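Long-range contacts in 3-phosphoshikimate 1-carboxyvinyltransferase (PDB 7M0O), which probably catalyses transfer of the enolpyruvyl group of phosphoenolpyruvate to the 5-hydroxyl of shikimate-3-phosphate, a late step of chorismate biosynthesis: residues A[61-69]-A[88-96]; A[309-320]-A[343-352]. One frame throughout, in Å; residues are numbered along the deposited sequence.

Contacts 1 and 2 lie on opposite sides of the chain's centre, their own centres about 51 Å apart, and they share no helix or strand. Each is partly buried; contact 2 lies within a mixed four-stranded sheet, and contact 1 at the entry to another. Contact 1 joins a loop to a helix end and the turn beyond it, and combines close packing of proline, glycines and tyrosine with a few scattered hydrogen bonds and bridging waters. Contact 2 is a true strand pair: a regular antiparallel ladder with aliphatic side chains on its buried face and arginine, glutamate and tryptophan on the other. Segment 309-320 also carries a residue predicted to bind shikimate-3-phosphate, whereas contact 1 is structural packing.

Contact 1 of 2, residues A[61-69]-A[88-96]; sequences GRPQGPAVA and LAAAGHGTY
Pro-66 wedges against Ala-89 and Tyr-96 at one end of a beta-alpha-beta unit, in which parallel strands 70-74 and 95-99 are joined through helix 79-90. The loop leading into the first strand thus packs on the turn between the helix and the second. This is the tight side. The CA atoms of Gly-65 and Gly-92 come within 4.0 Å, an approach made possible because neither residue carries a side chain. Beside them the Pro-66 ring spans two partners: its CG lies 4.2 Å from Ala-89 CB, and its CB lies 3.8 Å from Tyr-96 CZ. Leu-46 touches both Pro-66 and Tyr-96 from outside the two segments, completing a small apolar cluster.

The solvent side is looser and wetter. Gln-64 is bent at its second torsion (chi2 -53°), which turns the amide toward the exposed His-93. The NE2 of His-93 donates to Gln-64 OE1 over a long 3.3 Å; the oxygen lies in the imidazole plane and the donor in the carbonyl plane, although the two groups are turned 34° apart. One water donates to Gln-64 O and Pro-66 O and accepts from His-93 N, tying the loop to the turn.

Farther along, Ala-69 O receives Thr-95 N at 2.9 Å, with the donor tilted from the carbonyl plane, and a water also donates to this oxygen. Here both segments run into the starts of the parallel strands 70-74 and 95-99, and Thr-95 also shares a backbone bond with Ala-71. Tyr-96 links this side to the packed part around Pro-66. Its ring lies obliquely to Val-68, CE1 standing 4.0 Å from CG2, while its hydroxyl OH donates to Val-68 O at 2.8 Å, almost straight along the carbonyl.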
loop_
_atom_site.group_PDB
_atom_site.type_symbol
_atom_site.label_atom_id
_atom_site.label_comp_id
_atom_site.label_asym_id
_atom_site.label_seq_id
_atom_site.Cartn_x
_atom_site.Cartn_y
_atom_site.Cartn_z
ATOM N N GLY A 61 -8.231 2.893 -22.323
ATOM C CA GLY A 61 -9.348 2.458 -21.505
ATOM C C GLY A 61 -10.468 1.877 -22.348
ATOM O O GLY A 61 -10.660 2.245 -23.506
ATOM N N ARG A 62 -11.210 0.944 -21.753
ATOM C CA ARG A 62 -12.356 0.308 -22.401
ATOM C C ARG A 62 -13.557 0.439 -21.478
ATOM O O ARG A 62 -13.781 -0.408 -20.601
ATOM C CB ARG A 62 -12.070 -1.149 -22.758
ATOM C CG ARG A 62 -10.906 -1.300 -23.725
ATOM C CD ARG A 62 -10.798 -2.713 -24.270
ATOM N NE ARG A 62 -11.999 -3.064 -25.035
ATOM C CZ ARG A 62 -12.189 -2.750 -26.317
ATOM N NH1 ARG A 62 -11.248 -2.101 -27.006
ATOM N NH2 ARG A 62 -13.316 -3.090 -26.917
ATOM N N PRO A 63 -14.360 1.490 -21.656
ATOM C CA PRO A 63 -15.520 1.694 -20.776
ATOM C C PRO A 63 -16.514 0.541 -20.774
ATOM O O PRO A 63 -17.244 0.396 -19.788
ATOM C CB PRO A 63 -16.150 2.988 -21.324
ATOM C CG PRO A 63 -15.030 3.699 -22.000
ATOM C CD PRO A 63 -14.164 2.613 -22.591
ATOM N N GLN A 64 -16.562 -0.296 -21.821
ATOM C CA GLN A 64 -17.477 -1.435 -21.837
ATOM C C GLN A 64 -16.754 -2.770 -21.658
ATOM O O GLN A 64 -17.314 -3.818 -21.974
ATOM C CB GLN A 64 -18.317 -1.459 -23.118
ATOM C CG GLN A 64 -19.381 -0.364 -23.214
ATOM C CD GLN A 64 -20.289 -0.307 -22.015
ATOM O OE1 GLN A 64 -20.798 -1.330 -21.541
ATOM N NE2 GLN A 64 -20.499 0.899 -21.507
ATOM N N GLY A 65 -15.522 -2.757 -21.150
ATOM C CA GLY A 65 -14.884 -3.987 -20.739
ATOM C C GLY A 65 -14.027 -4.641 -21.805
ATOM O O GLY A 65 -13.704 -4.041 -22.828
ATOM N N PRO A 66 -13.627 -5.891 -21.559
ATOM C CA PRO A 66 -12.695 -6.576 -22.463
ATOM C C PRO A 66 -13.160 -6.576 -23.913
ATOM O O PRO A 66 -14.348 -6.717 -24.205
ATOM C CB PRO A 66 -12.647 -7.998 -21.899
ATOM C CG PRO A 66 -12.910 -7.808 -20.423
ATOM C CD PRO A 66 -13.955 -6.708 -20.377
ATOM N N ALA A 67 -12.193 -6.448 -24.827
ATOM C CA ALA A 67 -12.506 -6.454 -26.252
ATOM C C ALA A 67 -12.933 -7.840 -26.723
ATOM O O ALA A 67 -13.938 -7.985 -27.434
ATOM C CB ALA A 67 -11.302 -5.959 -27.055
ATOM N N VAL A 68 -12.188 -8.879 -26.328
ATOM C CA VAL A 68 -12.437 -10.219 -26.850
ATOM C C VAL A 68 -13.780 -10.746 -26.354
ATOM O O VAL A 68 -14.275 -10.367 -25.288
ATOM C CB VAL A 68 -11.299 -11.180 -26.468
ATOM C CG1 VAL A 68 -9.980 -10.704 -27.067
ATOM C CG2 VAL A 68 -11.177 -11.312 -24.956
ATOM N N ALA A 69 -14.378 -11.642 -27.140
ATOM C CA ALA A 69 -15.642 -12.249 -26.755
ATOM C C ALA A 69 -15.462 -13.438 -25.819
ATOM O O ALA A 69 -16.407 -13.808 -25.124
ATOM C CB ALA A 69 -16.414 -12.685 -28.003
ATOM N N LEU A 88 -13.381 -6.366 -13.438
ATOM C CA LEU A 88 -13.403 -5.671 -14.725
ATOM C C LEU A 88 -14.160 -6.459 -15.783
ATOM O O LEU A 88 -14.960 -5.903 -16.546
ATOM C CB LEU A 88 -11.975 -5.439 -15.211
ATOM C CG LEU A 88 -11.257 -4.218 -14.670
ATOM C CD1 LEU A 88 -9.755 -4.375 -14.955
ATOM C CD2 LEU A 88 -11.816 -2.953 -15.331
ATOM N N ALA A 89 -13.878 -7.754 -15.879
ATOM C CA ALA A 89 -14.542 -8.563 -16.892
ATOM C C ALA A 89 -16.040 -8.642 -16.637
ATOM O O ALA A 89 -16.834 -8.611 -17.586
ATOM C CB ALA A 89 -13.925 -9.960 -16.931
ATOM N N ALA A 90 -16.447 -8.746 -15.367
ATOM C CA ALA A 90 -17.872 -8.858 -15.046
ATOM C C ALA A 90 -18.660 -7.654 -15.537
ATOM O O ALA A 90 -19.855 -7.777 -15.853
ATOM C CB ALA A 90 -18.072 -9.009 -13.539
ATOM N N ALA A 91 -18.023 -6.485 -15.600
ATOM C CA ALA A 91 -18.708 -5.306 -16.107
ATOM C C ALA A 91 -18.791 -5.274 -17.626
ATOM O O ALA A 91 -19.511 -4.431 -18.166
ATOM C CB ALA A 91 -18.013 -4.038 -15.620
ATOM N N GLY A 92 -18.067 -6.150 -18.316
ATOM C CA GLY A 92 -18.049 -6.233 -19.765
ATOM C C GLY A 92 -18.997 -7.292 -20.297
ATOM O O GLY A 92 -19.990 -7.650 -19.658
ATOM N N HIS A 93 -18.674 -7.817 -21.479
ATOM C CA HIS A 93 -19.599 -8.652 -22.243
ATOM C C HIS A 93 -18.807 -9.742 -22.958
ATOM O O HIS A 93 -18.114 -9.471 -23.942
ATOM C CB HIS A 93 -20.391 -7.786 -23.230
ATOM C CG HIS A 93 -20.946 -6.536 -22.612
ATOM N ND1 HIS A 93 -22.232 -6.455 -22.115
ATOM C CD2 HIS A 93 -20.376 -5.328 -22.380
ATOM C CE1 HIS A 93 -22.431 -5.251 -21.608
ATOM N NE2 HIS A 93 -21.320 -4.548 -21.751
ATOM N N GLY A 94 -18.920 -10.970 -22.478
ATOM C CA GLY A 94 -18.186 -12.072 -23.065
ATOM C C GLY A 94 -18.120 -13.222 -22.078
ATOM O O GLY A 94 -18.777 -13.206 -21.045
ATOM N N THR A 95 -17.318 -14.228 -22.430
ATOM C CA THR A 95 -17.145 -15.419 -21.590
ATOM C C THR A 95 -15.683 -15.553 -21.181
ATOM O O THR A 95 -14.815 -15.733 -22.039
ATOM C CB THR A 95 -17.615 -16.684 -22.307
ATOM O OG1 THR A 95 -18.920 -16.464 -22.855
ATOM C CG2 THR A 95 -17.670 -17.849 -21.333
ATOM N N TYR A 96 -15.411 -15.476 -19.875
ATOM C CA TYR A 96 -14.040 -15.345 -19.372
ATOM C C TYR A 96 -13.762 -16.400 -18.310
ATOM O O TYR A 96 -14.409 -16.420 -17.256
ATOM C CB TYR A 96 -13.812 -13.930 -18.826
ATOM C CG TYR A 96 -14.217 -12.886 -19.844
ATOM C CD1 TYR A 96 -13.479 -12.717 -21.007
ATOM C CD2 TYR A 96 -15.374 -12.113 -19.680
ATOM C CE1 TYR A 96 -13.840 -11.785 -21.963
ATOM C CE2 TYR A 96 -15.731 -11.174 -20.625
ATOM C CZ TYR A 96 -14.967 -11.023 -21.770
ATOM O OH TYR A 96 -15.318 -10.097 -22.728
HETATM O O HOH W 1 -17.324 -2.092 -18.388
HETATM O O HOH W 2 -16.669 -6.357 -22.959
HETATM O O HOH W 3 -20.010 -2.288 -19.310
HETATM O O HOH W 4 -18.733 -15.001 -25.641
#

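Contact 2 of 2, residues A[309-320]-A[343-352]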
loop_
_atom_site.group_PDB
_atom_site.type_symbol
_atom_site.label_atom_id
_atom_site.label_comp_id
_atom_site.label_asym_id
_atom_site.label_seq_id
_atom_site.Cartn_x
_atom_site.Cartn_y
_atom_site.Cartn_z
ATOM N N ALA A 309 16.503 14.101 24.646
ATOM C CA ALA A 309 15.626 13.926 25.803
ATOM C C ALA A 309 14.744 12.712 25.534
ATOM O O ALA A 309 14.756 12.207 24.409
ATOM C CB ALA A 309 14.768 15.176 26.023
ATOM N N PRO A 310 13.946 12.226 26.502
ATOM C CA PRO A 310 13.099 11.055 26.227
ATOM C C PRO A 310 12.207 11.234 25.004
ATOM O O PRO A 310 11.720 12.333 24.703
ATOM C CB PRO A 310 12.262 10.913 27.502
ATOM C CG PRO A 310 13.146 11.456 28.562
ATOM C CD PRO A 310 13.937 12.568 27.934
ATOM N N VAL A 311 11.994 10.130 24.303
ATOM C CA VAL A 311 11.053 10.060 23.196
ATOM C C VAL A 311 9.915 9.181 23.683
ATOM O O VAL A 311 10.116 7.998 23.970
ATOM C CB VAL A 311 11.699 9.506 21.918
ATOM C CG1 VAL A 311 10.646 9.308 20.848
ATOM C CG2 VAL A 311 12.798 10.469 21.425
ATOM N N ARG A 312 8.734 9.757 23.823
ATOM C CA ARG A 312 7.572 9.005 24.272
ATOM C C ARG A 312 6.575 8.905 23.128
ATOM O O ARG A 312 6.079 9.933 22.643
ATOM C CB ARG A 312 6.939 9.662 25.496
ATOM C CG ARG A 312 5.792 8.850 26.095
ATOM C CD ARG A 312 5.326 9.447 27.408
ATOM N NE ARG A 312 4.062 8.895 27.896
ATOM C CZ ARG A 312 3.972 8.030 28.902
ATOM N NH1 ARG A 312 5.067 7.619 29.524
ATOM N NH2 ARG A 312 2.784 7.596 29.298
ATOM N N ILE A 313 6.265 7.675 22.717
ATOM C CA ILE A 313 5.325 7.415 21.628
ATOM C C ILE A 313 4.012 6.938 22.240
ATOM O O ILE A 313 3.990 5.935 22.960
ATOM C CB ILE A 313 5.894 6.387 20.635
ATOM C CG1 ILE A 313 7.222 6.875 20.050
ATOM C CG2 ILE A 313 4.907 6.119 19.492
ATOM C CD1 ILE A 313 7.830 5.863 19.073
ATOM N N GLU A 314 2.913 7.658 21.974
ATOM C CA GLU A 314 1.652 7.432 22.664
ATOM C C GLU A 314 0.557 7.040 21.679
ATOM O O GLU A 314 0.647 7.309 20.476
ATOM C CB GLU A 314 1.200 8.690 23.440
ATOM C CG GLU A 314 2.033 8.968 24.666
ATOM C CD GLU A 314 1.584 10.192 25.435
ATOM O OE1 GLU A 314 0.807 11.009 24.892
ATOM O OE2 GLU A 314 2.035 10.341 26.587
ATOM N N ASP A 315 -0.484 6.384 22.218
ATOM C CA ASP A 315 -1.699 6.044 21.473
ATOM C C ASP A 315 -1.419 5.010 20.379
ATOM O O ASP A 315 -1.992 5.070 19.288
ATOM C CB ASP A 315 -2.356 7.301 20.891
ATOM C CG ASP A 315 -3.887 7.198 20.787
ATOM O OD1 ASP A 315 -4.486 6.137 21.097
ATOM O OD2 ASP A 315 -4.499 8.208 20.380
ATOM N N VAL A 316 -0.573 4.021 20.687
ATOM C CA VAL A 316 -0.184 3.020 19.703
ATOM C C VAL A 316 -0.565 1.624 20.191
ATOM O O VAL A 316 0.195 0.668 20.015
ATOM C CB VAL A 316 1.323 3.107 19.372
ATOM C CG1 VAL A 316 1.582 4.309 18.464
ATOM C CG2 VAL A 316 2.192 3.207 20.652
ATOM N N ALA A 317 -1.763 1.496 20.777
ATOM C CA ALA A 317 -2.308 0.171 21.055
ATOM C C ALA A 317 -2.303 -0.711 19.817
ATOM O O ALA A 317 -2.066 -1.926 19.919
ATOM C CB ALA A 317 -3.740 0.286 21.596
ATOM N N ASN A 318 -2.530 -0.112 18.645
ATOM C CA ASN A 318 -2.650 -0.878 17.406
ATOM C C ASN A 318 -1.356 -1.599 17.053
ATOM O O ASN A 318 -1.394 -2.632 16.377
ATOM C CB ASN A 318 -3.096 0.032 16.244
ATOM C CG ASN A 318 -2.393 1.401 16.237
ATOM O OD1 ASN A 318 -1.323 1.566 16.817
ATOM N ND2 ASN A 318 -3.011 2.386 15.582
ATOM N N THR A 319 -0.206 -1.082 17.495
ATOM C CA THR A 319 1.050 -1.737 17.149
ATOM C C THR A 319 1.232 -3.073 17.862
ATOM O O THR A 319 2.094 -3.861 17.452
ATOM C CB THR A 319 2.258 -0.844 17.466
ATOM O OG1 THR A 319 2.375 -0.634 18.882
ATOM C CG2 THR A 319 2.114 0.518 16.781
ATOM N N ARG A 320 0.476 -3.326 18.936
ATOM C CA ARG A 320 0.647 -4.549 19.705
ATOM C C ARG A 320 -0.027 -5.740 19.044
ATOM O O ARG A 320 0.341 -6.883 19.335
ATOM C CB ARG A 320 0.088 -4.380 21.124
ATOM C CG ARG A 320 0.969 -3.562 22.063
ATOM C CD ARG A 320 0.532 -3.769 23.511
ATOM N NE ARG A 320 1.248 -2.946 24.479
ATOM C CZ ARG A 320 2.375 -3.298 25.088
ATOM N NH1 ARG A 320 2.935 -2.486 25.968
ATOM N NH2 ARG A 320 2.956 -4.459 24.804
ATOM N N THR A 343 7.479 0.893 29.180
ATOM C CA THR A 343 6.303 0.697 28.337
ATOM C C THR A 343 5.035 0.679 29.179
ATOM O O THR A 343 5.057 0.418 30.389
ATOM C CB THR A 343 6.367 -0.594 27.498
ATOM O OG1 THR A 343 6.306 -1.745 28.354
ATOM C CG2 THR A 343 7.632 -0.655 26.624
ATOM N N GLY A 344 3.920 0.966 28.509
ATOM C CA GLY A 344 2.610 0.834 29.088
ATOM C C GLY A 344 1.660 0.215 28.089
ATOM O O GLY A 344 2.053 -0.224 26.999
ATOM N N PRO A 345 0.378 0.167 28.441
ATOM C CA PRO A 345 -0.585 -0.505 27.553
ATOM C C PRO A 345 -0.519 -0.036 26.115
ATOM O O PRO A 345 -0.612 -0.865 25.201
ATOM C CB PRO A 345 -1.936 -0.176 28.198
ATOM C CG PRO A 345 -1.617 -0.035 29.632
ATOM C CD PRO A 345 -0.231 0.577 29.718
ATOM N N ASP A 346 -0.328 1.266 25.889
ATOM C CA ASP A 346 -0.388 1.794 24.533
ATOM C C ASP A 346 0.678 2.848 24.284
ATOM O O ASP A 346 0.466 3.769 23.480
ATOM C CB ASP A 346 -1.771 2.377 24.232
ATOM C CG ASP A 346 -2.138 3.555 25.135
ATOM O OD1 ASP A 346 -1.414 3.855 26.108
ATOM O OD2 ASP A 346 -3.185 4.189 24.872
ATOM N N TRP A 347 1.824 2.734 24.954
ATOM C CA TRP A 347 2.877 3.732 24.824
ATOM C C TRP A 347 4.231 3.086 25.086
ATOM O O TRP A 347 4.331 2.024 25.707
ATOM C CB TRP A 347 2.651 4.932 25.767
ATOM C CG TRP A 347 2.608 4.614 27.257
ATOM C CD1 TRP A 347 1.488 4.403 28.018
ATOM C CD2 TRP A 347 3.728 4.496 28.149
ATOM N NE1 TRP A 347 1.847 4.181 29.336
ATOM C CE2 TRP A 347 3.213 4.220 29.438
ATOM C CE3 TRP A 347 5.113 4.587 27.980
ATOM C CZ2 TRP A 347 4.037 4.042 30.553
ATOM C CZ3 TRP A 347 5.938 4.417 29.098
ATOM C CH2 TRP A 347 5.395 4.133 30.363
ATOM N N ILE A 348 5.275 3.738 24.571
ATOM C CA ILE A 348 6.662 3.340 24.805
ATOM C C ILE A 348 7.487 4.606 24.998
ATOM O O ILE A 348 7.324 5.577 24.251
ATOM C CB ILE A 348 7.189 2.478 23.643
ATOM C CG1 ILE A 348 8.664 2.112 23.860
ATOM C CG2 ILE A 348 6.996 3.178 22.291
ATOM C CD1 ILE A 348 9.174 1.063 22.871
ATOM N N GLU A 349 8.355 4.609 26.017
ATOM C CA GLU A 349 9.192 5.765 26.329
ATOM C C GLU A 349 10.654 5.329 26.288
ATOM O O GLU A 349 11.059 4.406 27.012
ATOM C CB GLU A 349 8.836 6.382 27.684
ATOM C CG GLU A 349 9.537 7.724 27.932
ATOM C CD GLU A 349 8.881 8.588 29.013
ATOM O OE1 GLU A 349 7.709 8.354 29.376
ATOM O OE2 GLU A 349 9.554 9.521 29.503
ATOM N N ILE A 350 11.427 5.970 25.420
ATOM C CA ILE A 350 12.803 5.599 25.137
ATOM C C ILE A 350 13.721 6.670 25.712
ATOM O O ILE A 350 13.565 7.860 25.416
ATOM C CB ILE A 350 13.031 5.432 23.624
ATOM C CG1 ILE A 350 12.090 4.363 23.054
ATOM C CG2 ILE A 350 14.498 5.086 23.341
ATOM C CD1 ILE A 350 11.615 4.618 21.663
ATOM N N HIS A 351 14.711 6.244 26.493
ATOM C CA HIS A 351 15.610 7.178 27.148
ATOM C C HIS A 351 16.967 7.149 26.465
ATOM O O HIS A 351 17.643 6.107 26.476
ATOM C CB HIS A 351 15.723 6.830 28.631
ATOM C CG HIS A 351 14.415 6.979 29.345
ATOM N ND1 HIS A 351 14.023 8.168 29.918
ATOM C CD2 HIS A 351 13.385 6.118 29.522
ATOM C CE1 HIS A 351 12.821 8.026 30.446
ATOM N NE2 HIS A 351 12.408 6.792 30.217
ATOM N N PRO A 352 17.377 8.247 25.836
ATOM C CA PRO A 352 18.607 8.234 25.040
ATOM C C PRO A 352 19.836 7.966 25.889
ATOM O O PRO A 352 19.877 8.242 27.091
ATOM C CB PRO A 352 18.656 9.640 24.426
ATOM C CG PRO A 352 17.694 10.462 25.223
ATOM C CD PRO A 352 16.640 9.517 25.717
HETATM O O HOH W 5 -0.747 6.571 25.213
HETATM O O HOH W 6 -4.741 6.065 24.149
#
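An antiparallel ladder within a mixed four-stranded sheet defines this contact: the N-to-C directions of strands 311-314 and 347-351 are 172° apart, and the pair lies between outer strands 286-289 and 340-344. Val-311 with Ile-350 and Ile-313 with Ile-348 are the hydrogen-bonded pairs, each closed by two backbone bonds, as with Ile-350 N to Val-311 O at 2.8 Å. Their side chains share the buried face, where Ile-313 CB meets Ile-348 CG2 and helix 297-303 packs against Ile-313 and Ile-350.

The other face is polar and aromatic. Arg-312, extended from CG to NE, lays its guanidinium on Trp-347 in a cation-pi stack, CZ standing 3.8 Å from the centroid of the six-membered ring with the planes 29° apart. Trp-347 CG takes the position between backbone N and carbonyl carbon (chi1 60°), which folds the indole back over its own hairpin, with Gly-344 N over one face, and leaves the opposite face to Arg-312 NH2. Two carboxylates meet the guanidinium edge in its plane and fix its rotation. NE donates to the anti lone pair of Glu-314 OE2 at 2.8 Å; NH1 reaches Glu-349 OE1 at 2.7 Å, although that carboxylate stands almost perpendicular to the guanidinium.

Past the ladder, Val-316 N bonds Asp-346 O. Water bridges Asp-315 OD1 and Asp-346 OD2, while Asp-315 OD2 is hydrogen-bonded to Asn-289 ND2. The chain then continues through Asn-318, predicted to bind shikimate-3-phosphate, to Arg-320, whose NH2 makes salt bridges with Asp-325 and Glu-328. The rest of this guanidinium grips the hairpin turn by its backbone: NE donates to Pro-345 O at 2.9 Å and NH1 to Gly-344 O at 2.6 Å, both oxygens near the guanidinium plane and both donors lifted above the carbonyl planes.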